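Local structure of hydrolase, haloacid dehalogenase-like family (Chlorobaculum tepidum, 2HCF) at residues S3-V7 / T164-Y168; G13-E19 / D91-L95; A52-E56 / I68-F72; L115-E121 / F139-D144. The protein probably acts as a magnesium-dependent hydrolase of the haloacid dehalogenase superfamily, holding its metal at the carboxylate site of an alpha/beta core domain. All coordinates share one frame; numbering follows the deposited sequence.

Contact 1: residues S3-V7 / T164-Y168; sequences SRTLV and TGANY
Where the first strand of the Rossmann-like core (5-9) begins, Arg4 and Leu6 close on Ala166 and Tyr168 in the turn that follows helix 152-164. The Tyr168 ring is held on both faces. Leu6 CB lies over the centre of one, 3.8 Å from the ring centroid in a CH-pi contact, while Ala166 CB from its own turn covers the opposite face nearer the rim. At the ring edge, Arg4 O comes to 3.4 Å from Tyr168 CD1. The Arg4 side chain folds across the turn through a bend at chi3 (-90°), which lays its guanidinium flat on the methyl of Ala166, with CZ 3.6 Å from CB. In its own plane, Arg4 NH1 donates to Thr164 O at 3.2 Å, a fairly straight bond (160°) that nevertheless reaches the carbonyl from above its plane. One water doubles this link, accepting from Arg4 NH2 at 2.9 Å and donating to Thr164 O at 3.0 Å. The turn is itself braced: Ala166 N donates to Thr164 OG1 at 3.0 Å, forming an ST turn around Gly165, whose positive phi ends the helix. A leucine in place of Tyr168 would probably leave Leu6 CB and the Ala166 methyl without the flat surface between them, opening a gap between turn and strand. Beyond the contact, Tyr168 also packs on Leu112 and Ile173 of the adjoining strands. Here the connection between helix 152-164 and strand 173-177 packs on the N-terminal end of a central parallel strand, as in Rossmann-like folds.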
# COMPACT_ATOMS: atom_id res chain seq x y z
N SER A 3 11.20 -9.61 20.61
CA SER A 3 11.65 -10.61 19.59
C SER A 3 10.69 -10.75 18.38
O SER A 3 11.13 -10.59 17.24
CB SER A 3 11.90 -11.97 20.24
OG SER A 3 12.18 -12.95 19.25
N ARG A 4 9.41 -11.03 18.60
CA ARG A 4 8.48 -11.17 17.47
C ARG A 4 8.30 -9.81 16.79
O ARG A 4 7.94 -8.85 17.48
CB ARG A 4 7.12 -11.71 17.91
CG ARG A 4 7.11 -13.21 18.21
CD ARG A 4 5.68 -13.78 18.31
NE ARG A 4 5.14 -13.73 19.67
CZ ARG A 4 3.87 -14.04 19.99
NH1 ARG A 4 3.00 -14.40 19.06
NH2 ARG A 4 3.47 -13.97 21.26
N THR A 5 8.55 -9.74 15.47
CA THR A 5 8.46 -8.49 14.68
C THR A 5 7.32 -8.49 13.66
O THR A 5 7.09 -9.48 12.97
CB THR A 5 9.77 -8.23 13.95
OG1 THR A 5 10.78 -7.99 14.93
CG2 THR A 5 9.68 -7.00 13.04
N LEU A 6 6.63 -7.35 13.60
CA LEU A 6 5.52 -7.11 12.69
C LEU A 6 6.04 -6.22 11.57
O LEU A 6 6.51 -5.10 11.81
CB LEU A 6 4.35 -6.42 13.43
CG LEU A 6 3.17 -5.96 12.55
CD1 LEU A 6 2.60 -7.13 11.80
CD2 LEU A 6 2.07 -5.26 13.28
N VAL A 7 5.98 -6.72 10.34
CA VAL A 7 6.47 -6.00 9.20
C VAL A 7 5.35 -5.75 8.17
O VAL A 7 4.82 -6.69 7.57
CB VAL A 7 7.64 -6.77 8.53
CG1 VAL A 7 8.30 -5.89 7.49
CG2 VAL A 7 8.65 -7.22 9.57
N THR A 164 -1.94 -13.34 16.44
CA THR A 164 -0.79 -13.99 17.06
C THR A 164 -0.83 -13.97 18.59
O THR A 164 -0.14 -14.76 19.23
CB THR A 164 0.54 -13.33 16.63
OG1 THR A 164 0.57 -11.98 17.09
CG2 THR A 164 0.74 -13.36 15.12
N GLY A 165 -1.61 -13.07 19.18
CA GLY A 165 -1.54 -12.82 20.62
C GLY A 165 -0.32 -12.02 21.02
O GLY A 165 -0.07 -11.80 22.20
N ALA A 166 0.46 -11.58 20.04
CA ALA A 166 1.65 -10.77 20.30
C ALA A 166 1.25 -9.34 20.57
O ALA A 166 0.50 -8.75 19.81
CB ALA A 166 2.61 -10.84 19.09
N ASN A 167 1.78 -8.75 21.63
CA ASN A 167 1.55 -7.34 21.90
C ASN A 167 2.78 -6.58 21.41
O ASN A 167 3.68 -6.28 22.20
CB ASN A 167 1.33 -7.12 23.41
CG ASN A 167 0.94 -5.68 23.75
OD1 ASN A 167 -0.15 -5.21 23.41
ND2 ASN A 167 1.84 -4.98 24.45
N TYR A 168 2.83 -6.30 20.11
CA TYR A 168 4.03 -5.69 19.50
C TYR A 168 4.27 -4.34 20.11
O TYR A 168 3.35 -3.53 20.16
CB TYR A 168 3.86 -5.54 17.99
CG TYR A 168 3.71 -6.87 17.30
CD1 TYR A 168 4.81 -7.64 16.99
CD2 TYR A 168 2.45 -7.37 17.00
CE1 TYR A 168 4.67 -8.89 16.39
CE2 TYR A 168 2.30 -8.60 16.40
CZ TYR A 168 3.40 -9.35 16.09
OH TYR A 168 3.22 -10.58 15.48
O HOH W 1 0.92 -15.18 21.97
O HOH W 2 5.38 -11.44 14.71

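Contact 2: residues G13-E19 / D91-L95; sequences GTLLKVE and DITLL
Leu16 and Val18 pair with Leu94 and Ile92 in a short antiparallel two-stranded ribbon, consistent with the flap that in this superfamily follows the first core strand and carries an inserted cap. The tight part includes the face bearing these four residues. Leu16 CD2 meets Ile92 CG2 at 3.7 Å, and Val18 and Ile92 run side by side, with Ile92 CD1 3.8 Å from Val18 CG2; Leu128 and Lys127 of helix 121-129 touch this face. Leu95 is tightly fitted too, its N donating to Leu15 O at 3.1 Å and its CD1 lying 3.6 Å from Gly13 C. Between the strands, Lys17 and Thr93 form a hydrogen-bonded pair, both bonds 2.9 Å between N and O. The face bearing Lys17 and Thr93 is looser, and Lys17 NZ makes a weak hydrogen bond to Thr198 O. At the far end, Glu19 and Asp91 turn their carboxylates steeply to each other (78°) without contact between the charged atoms, Asp91 OD2 taking a hydrogen bond from Arg88 N. On the solvent side, beside Thr93, a water donates to Lys17 O and to Asp91 O, the latter at 2.7 Å, and lies 2.8 Å from Thr93 OG1.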
# COMPACT_ATOMS: atom_id res chain seq x y z
N GLY A 13 5.03 1.18 -5.86
CA GLY A 13 6.31 1.90 -5.69
C GLY A 13 7.23 1.36 -4.59
O GLY A 13 8.27 1.97 -4.32
N THR A 14 6.83 0.24 -3.96
CA THR A 14 7.56 -0.44 -2.91
C THR A 14 7.80 -1.91 -3.28
O THR A 14 8.95 -2.37 -3.32
CB THR A 14 6.79 -0.38 -1.59
OG1 THR A 14 6.56 1.00 -1.22
CG2 THR A 14 7.54 -1.07 -0.46
N LEU A 15 6.73 -2.64 -3.54
CA LEU A 15 6.88 -4.03 -4.03
C LEU A 15 6.83 -4.14 -5.54
O LEU A 15 7.48 -4.99 -6.14
CB LEU A 15 5.78 -4.91 -3.44
CG LEU A 15 5.70 -4.98 -1.92
CD1 LEU A 15 4.45 -5.78 -1.51
CD2 LEU A 15 6.96 -5.62 -1.37
N LEU A 16 6.01 -3.32 -6.16
CA LEU A 16 5.79 -3.41 -7.59
C LEU A 16 5.27 -2.09 -8.12
O LEU A 16 4.97 -1.17 -7.32
CB LEU A 16 4.81 -4.55 -7.91
CG LEU A 16 3.40 -4.51 -7.24
CD1 LEU A 16 2.43 -3.56 -7.95
CD2 LEU A 16 2.81 -5.94 -7.26
N LYS A 17 5.23 -2.02 -9.45
CA LYS A 17 4.58 -0.94 -10.19
C LYS A 17 3.66 -1.51 -11.23
O LYS A 17 3.85 -2.64 -11.69
CB LYS A 17 5.59 -0.05 -10.89
CG LYS A 17 6.40 0.77 -9.90
CD LYS A 17 7.39 1.67 -10.57
CE LYS A 17 8.19 2.41 -9.48
NZ LYS A 17 9.24 3.30 -10.03
N VAL A 18 2.64 -0.70 -11.56
CA VAL A 18 1.64 -1.07 -12.54
C VAL A 18 1.69 -0.12 -13.70
O VAL A 18 1.98 1.06 -13.53
CB VAL A 18 0.22 -1.04 -11.97
CG1 VAL A 18 -0.77 -1.75 -12.95
CG2 VAL A 18 0.18 -1.74 -10.62
N GLU A 19 1.35 -0.65 -14.87
CA GLU A 19 1.30 0.10 -16.11
C GLU A 19 0.19 1.17 -16.04
O GLU A 19 -0.68 1.10 -15.19
CB GLU A 19 1.13 -0.93 -17.23
CG GLU A 19 1.11 -0.45 -18.58
CD GLU A 19 2.35 0.25 -19.01
OE1 GLU A 19 3.37 -0.43 -19.28
OE2 GLU A 19 2.27 1.48 -19.14
N ASP A 91 1.51 -6.06 -17.25
CA ASP A 91 1.24 -4.74 -16.68
C ASP A 91 1.97 -4.51 -15.34
O ASP A 91 2.05 -3.38 -14.90
CB ASP A 91 -0.27 -4.54 -16.49
CG ASP A 91 -1.03 -4.53 -17.81
OD1 ASP A 91 -0.52 -3.95 -18.79
OD2 ASP A 91 -2.15 -5.09 -17.87
N ILE A 92 2.49 -5.57 -14.72
CA ILE A 92 3.09 -5.49 -13.38
C ILE A 92 4.60 -5.67 -13.50
O ILE A 92 5.10 -6.59 -14.16
CB ILE A 92 2.50 -6.59 -12.38
CG1 ILE A 92 0.96 -6.58 -12.36
CG2 ILE A 92 3.03 -6.40 -10.96
CD1 ILE A 92 0.30 -5.28 -11.90
N THR A 93 5.34 -4.80 -12.85
CA THR A 93 6.77 -4.89 -12.76
C THR A 93 7.13 -5.08 -11.29
O THR A 93 6.87 -4.21 -10.50
CB THR A 93 7.37 -3.56 -13.24
OG1 THR A 93 7.09 -3.42 -14.64
CG2 THR A 93 8.87 -3.47 -13.00
N LEU A 94 7.69 -6.23 -10.95
CA LEU A 94 8.22 -6.46 -9.61
C LEU A 94 9.52 -5.65 -9.41
O LEU A 94 10.39 -5.65 -10.27
CB LEU A 94 8.43 -7.98 -9.43
CG LEU A 94 8.24 -8.54 -8.02
CD1 LEU A 94 6.78 -8.55 -7.66
CD2 LEU A 94 8.80 -9.93 -7.90
N LEU A 95 9.64 -4.92 -8.30
CA LEU A 95 10.81 -4.08 -8.08
C LEU A 95 12.02 -4.90 -7.64
O LEU A 95 11.89 -6.10 -7.36
CB LEU A 95 10.46 -2.98 -7.10
CG LEU A 95 9.36 -2.09 -7.66
CD1 LEU A 95 9.07 -0.93 -6.70
CD2 LEU A 95 9.74 -1.54 -9.03
O HOH W 3 4.56 -2.33 -14.89

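Contact 3: residues A52-E56 / I68-F72; sequences AIIYE and IADKF
Tyr55 of helix 50-59 reaches across to helix 65-86 and meets Ile68, Ala69 and Phe72 with different parts of its side chain. Ile68 presents its CG2 branch, which covers one face of the tyrosine in a CH-pi contact, 3.8 Å from the centroid and somewhat toward the rim. The phenol end runs on past it, so that Tyr55 OH rests 3.3 Å from Ala69 CB. The two aromatic rings lie nearly parallel (22°) but are slid well apart: their centroids are 5.6 Å from each other and they scarcely overlap, touching through Tyr55 CE2 and Phe72 CD2 at 3.7 Å. Phe72 is brought there by a first torsion that sets CG anti to the backbone N (chi1 -180°), and its other neighbour is Ile54, whose CD1 stands 4.0 Å from Phe72 CE2. Ile54 CG2 lies 4.1 Å from Ile68 CG2. No hydrogen bond crosses the interface; the contact is largely apolar and aromatic. An alanine at Tyr55 would be likely to uncover Ile68 CG2, open a gap beside Phe72 and leave Arg65 without its cation-pi partner. The axes of the two segments pass 10.9 Å apart and run broadly antiparallel at 136°, wide enough for whole side chains to fill the interval. Both helices lie between strands 16-18 and 92-94 in the chain, in what is probably the helical cap; Tyr34 of helix 21-34 bonds Ile68 O on one side, while Phe120, just before helix 121-129, packs against Ile54 and Phe72.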
# COMPACT_ATOMS: atom_id res chain seq x y z
N ALA A 52 -9.91 8.06 -1.15
CA ALA A 52 -9.63 9.48 -1.11
C ALA A 52 -9.38 10.01 -2.55
O ALA A 52 -9.74 11.15 -2.88
CB ALA A 52 -8.44 9.73 -0.23
N ILE A 53 -8.81 9.17 -3.40
CA ILE A 53 -8.59 9.53 -4.79
C ILE A 53 -9.94 9.73 -5.49
O ILE A 53 -10.09 10.68 -6.25
CB ILE A 53 -7.76 8.45 -5.54
CG1 ILE A 53 -6.34 8.39 -4.96
CG2 ILE A 53 -7.72 8.78 -7.03
CD1 ILE A 53 -5.54 7.15 -5.46
N ILE A 54 -10.91 8.86 -5.21
CA ILE A 54 -12.25 8.95 -5.80
C ILE A 54 -12.89 10.24 -5.39
O ILE A 54 -13.41 10.95 -6.24
CB ILE A 54 -13.12 7.73 -5.45
CG1 ILE A 54 -12.53 6.50 -6.14
CG2 ILE A 54 -14.59 7.96 -5.84
CD1 ILE A 54 -13.17 5.15 -5.75
N TYR A 55 -12.83 10.57 -4.10
CA TYR A 55 -13.42 11.84 -3.63
C TYR A 55 -12.73 13.05 -4.24
O TYR A 55 -13.40 14.02 -4.60
CB TYR A 55 -13.45 11.93 -2.08
CG TYR A 55 -14.63 11.20 -1.44
CD1 TYR A 55 -15.86 11.82 -1.26
CD2 TYR A 55 -14.51 9.88 -1.02
CE1 TYR A 55 -16.94 11.13 -0.70
CE2 TYR A 55 -15.56 9.19 -0.44
CZ TYR A 55 -16.78 9.82 -0.30
OH TYR A 55 -17.82 9.11 0.27
N GLU A 56 -11.41 13.01 -4.36
CA GLU A 56 -10.66 14.15 -4.86
C GLU A 56 -10.98 14.43 -6.32
O GLU A 56 -11.42 15.51 -6.64
CB GLU A 56 -9.14 13.99 -4.65
CG GLU A 56 -8.37 15.25 -5.12
CD GLU A 56 -6.93 15.33 -4.61
OE1 GLU A 56 -6.49 14.46 -3.82
OE2 GLU A 56 -6.24 16.30 -5.00
N ILE A 68 -21.00 11.97 -4.13
CA ILE A 68 -19.98 10.97 -4.37
C ILE A 68 -20.26 9.74 -3.51
O ILE A 68 -20.26 8.62 -4.01
CB ILE A 68 -18.58 11.51 -4.08
CG1 ILE A 68 -18.26 12.69 -5.01
CG2 ILE A 68 -17.51 10.38 -4.23
CD1 ILE A 68 -17.22 13.62 -4.49
N ALA A 69 -20.52 9.96 -2.22
CA ALA A 69 -20.80 8.89 -1.25
C ALA A 69 -21.95 7.98 -1.67
O ALA A 69 -21.89 6.76 -1.48
CB ALA A 69 -21.11 9.49 0.11
N ASP A 70 -22.99 8.58 -2.25
CA ASP A 70 -24.17 7.83 -2.66
C ASP A 70 -23.88 6.67 -3.61
O ASP A 70 -24.58 5.66 -3.58
CB ASP A 70 -25.20 8.74 -3.32
CG ASP A 70 -26.54 8.05 -3.51
OD1 ASP A 70 -27.12 7.57 -2.52
OD2 ASP A 70 -27.02 7.98 -4.65
N LYS A 71 -22.90 6.83 -4.50
CA LYS A 71 -22.56 5.78 -5.46
C LYS A 71 -21.14 5.23 -5.26
O LYS A 71 -20.64 4.51 -6.10
CB LYS A 71 -22.68 6.30 -6.88
CG LYS A 71 -24.08 6.79 -7.28
CD LYS A 71 -24.07 7.09 -8.79
CE LYS A 71 -25.36 7.65 -9.31
NZ LYS A 71 -25.20 8.32 -10.70
N PHE A 72 -20.52 5.56 -4.14
CA PHE A 72 -19.13 5.17 -3.89
C PHE A 72 -18.93 3.66 -3.97
O PHE A 72 -18.04 3.18 -4.68
CB PHE A 72 -18.65 5.71 -2.53
CG PHE A 72 -17.23 5.36 -2.22
CD1 PHE A 72 -16.91 4.13 -1.64
CD2 PHE A 72 -16.20 6.23 -2.52
CE1 PHE A 72 -15.61 3.78 -1.33
CE2 PHE A 72 -14.88 5.87 -2.23
CZ PHE A 72 -14.60 4.64 -1.62

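Contact 4: residues L115-E121 / F139-D144; sequences LLTGNFE and FGAFAD
The Phe142 ring has the Glu121 side chain laid over one face, with CG above its centre at 3.8 Å from the centroid and the carboxylate stacked nearly parallel to it (9°). Glu121 leaves its backbone with CG anti to N (chi1 -177°) and stays extended, which carries Glu121 CD to 3.5 Å from Phe142 CE2; OE2 forms a salt bridge with Arg125. At the ring's edge lie Asn119 O and Leu115 CD1, the latter 3.8 Å from Phe142 CE1, and Thr117 CG2 presses in obliquely at 3.4 Å from Phe142 CD1. A second ring, that of Phe120, has Asp144 N at its edge and Ala143 CB 3.7 Å from its CD1, while side chains of helix 65-86 pack around it. The charged end of Asp144 is well held: OD1 accepts from Glu121 N at 2.8 Å through its syn lone pair, almost straight (164°), and OD2 forms a salt bridge with Lys76. An N-H of the first turn of helix 121-129 thus gains an acceptor from the neighbouring strand's loop. The backbones join as parallel strands at Leu115 with Gly140 and Leu116 with Ala141, and past the strand ends Ala143 N still donates to Asn119 O at 2.9 Å. On the other segment Asn119 N bonds Thr117 OG1 at 3.0 Å, an ST turn that helps place Asn119, whose ND2 donates to the magnesium ligand Asp12. Thr117, just past the end of strand 111-116, is consistent with the second haloacid dehalogenase motif, in a beta-alpha-beta unit bordering the metal site.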
# COMPACT_ATOMS: atom_id res chain seq x y z
N LEU A 115 0.15 -6.34 4.91
CA LEU A 115 0.08 -5.27 3.96
C LEU A 115 -0.50 -4.08 4.66
O LEU A 115 -1.39 -4.25 5.48
CB LEU A 115 -0.84 -5.64 2.83
CG LEU A 115 -0.29 -6.80 1.98
CD1 LEU A 115 -1.38 -7.33 1.14
CD2 LEU A 115 0.87 -6.31 1.09
N LEU A 116 -0.01 -2.89 4.33
CA LEU A 116 -0.61 -1.64 4.74
C LEU A 116 -0.56 -0.76 3.50
O LEU A 116 0.54 -0.28 3.13
CB LEU A 116 0.16 -0.98 5.89
CG LEU A 116 -0.62 0.10 6.63
CD1 LEU A 116 -0.04 0.35 7.99
CD2 LEU A 116 -0.68 1.41 5.86
N THR A 117 -1.71 -0.60 2.83
CA THR A 117 -1.75 -0.08 1.48
C THR A 117 -2.92 0.82 1.15
O THR A 117 -3.98 0.72 1.79
CB THR A 117 -1.69 -1.28 0.50
OG1 THR A 117 -1.85 -0.82 -0.84
CG2 THR A 117 -2.72 -2.32 0.86
N GLY A 118 -2.72 1.70 0.17
CA GLY A 118 -3.79 2.58 -0.33
C GLY A 118 -4.73 1.86 -1.29
O GLY A 118 -5.78 2.39 -1.66
N ASN A 119 -4.35 0.67 -1.74
CA ASN A 119 -5.23 -0.14 -2.57
C ASN A 119 -6.44 -0.69 -1.77
O ASN A 119 -6.31 -1.05 -0.60
CB ASN A 119 -4.47 -1.36 -3.15
CG ASN A 119 -3.46 -0.99 -4.22
OD1 ASN A 119 -3.82 -0.84 -5.40
ND2 ASN A 119 -2.16 -0.93 -3.84
N PHE A 120 -7.61 -0.76 -2.42
CA PHE A 120 -8.67 -1.64 -1.98
C PHE A 120 -8.03 -3.04 -1.96
O PHE A 120 -7.15 -3.34 -2.77
CB PHE A 120 -9.87 -1.64 -2.95
CG PHE A 120 -10.59 -0.30 -3.06
CD1 PHE A 120 -11.14 0.31 -1.94
CD2 PHE A 120 -10.76 0.31 -4.30
CE1 PHE A 120 -11.80 1.55 -2.05
CE2 PHE A 120 -11.43 1.51 -4.41
CZ PHE A 120 -11.94 2.14 -3.28
N GLU A 121 -8.45 -3.87 -1.02
CA GLU A 121 -7.86 -5.20 -0.88
C GLU A 121 -7.96 -6.02 -2.15
O GLU A 121 -6.99 -6.68 -2.51
CB GLU A 121 -8.50 -6.01 0.25
CG GLU A 121 -7.84 -7.39 0.46
CD GLU A 121 -8.25 -8.11 1.78
OE1 GLU A 121 -9.15 -7.63 2.51
OE2 GLU A 121 -7.64 -9.15 2.08
N PHE A 139 -2.65 -11.06 5.99
CA PHE A 139 -3.63 -10.07 6.40
C PHE A 139 -3.13 -8.70 6.01
O PHE A 139 -1.99 -8.58 5.55
CB PHE A 139 -3.84 -10.11 7.94
CG PHE A 139 -2.80 -9.37 8.71
CD1 PHE A 139 -1.51 -9.83 8.76
CD2 PHE A 139 -3.08 -8.16 9.34
CE1 PHE A 139 -0.53 -9.14 9.43
CE2 PHE A 139 -2.09 -7.47 10.01
CZ PHE A 139 -0.84 -7.95 10.06
N GLY A 140 -3.92 -7.65 6.24
CA GLY A 140 -3.41 -6.30 6.09
C GLY A 140 -4.43 -5.25 6.50
O GLY A 140 -5.47 -5.61 7.05
N ALA A 141 -4.09 -3.96 6.35
CA ALA A 141 -5.06 -2.92 6.36
C ALA A 141 -5.04 -2.26 4.98
O ALA A 141 -3.96 -2.08 4.37
CB ALA A 141 -4.76 -1.91 7.46
N PHE A 142 -6.24 -1.92 4.50
CA PHE A 142 -6.49 -1.51 3.10
C PHE A 142 -7.42 -0.31 2.97
O PHE A 142 -7.97 0.21 3.97
CB PHE A 142 -7.09 -2.69 2.34
CG PHE A 142 -6.36 -3.99 2.50
CD1 PHE A 142 -5.35 -4.34 1.62
CD2 PHE A 142 -6.71 -4.89 3.51
CE1 PHE A 142 -4.67 -5.58 1.77
CE2 PHE A 142 -6.03 -6.14 3.64
CZ PHE A 142 -5.00 -6.45 2.78
N ALA A 143 -7.63 0.15 1.73
CA ALA A 143 -8.55 1.27 1.47
C ALA A 143 -10.01 0.94 1.80
O ALA A 143 -10.84 1.84 1.92
CB ALA A 143 -8.44 1.78 0.05
N ASP A 144 -10.32 -0.34 1.94
CA ASP A 144 -11.64 -0.70 2.46
C ASP A 144 -11.86 -0.21 3.89
O ASP A 144 -13.00 -0.05 4.33
CB ASP A 144 -11.83 -2.19 2.39
CG ASP A 144 -11.31 -2.76 1.09
OD1 ASP A 144 -10.08 -2.88 1.00
OD2 ASP A 144 -12.09 -3.08 0.17

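Contact 4 is the buried one of the four, and contacts 1, 2 and 3 are each partly exposed. Contacts 1 and 4 serve the same parallel sheet, through neighbouring strands 5-9 and 111-116, and meet where Leu6 touches Phe139. Contact 1 relies on a tyrosine ring sandwiched by aliphatic groups, with an arginine and a water, at the starting end of a central strand, whereas contact 4 combines strand pairing with stacked and charged groups near the metal. Contact 2 joins backbone bonding to one apolar face in a separate antiparallel ribbon. Contact 3 depends on side-chain packing alone and, by touching contact 4, links the probable cap to the core.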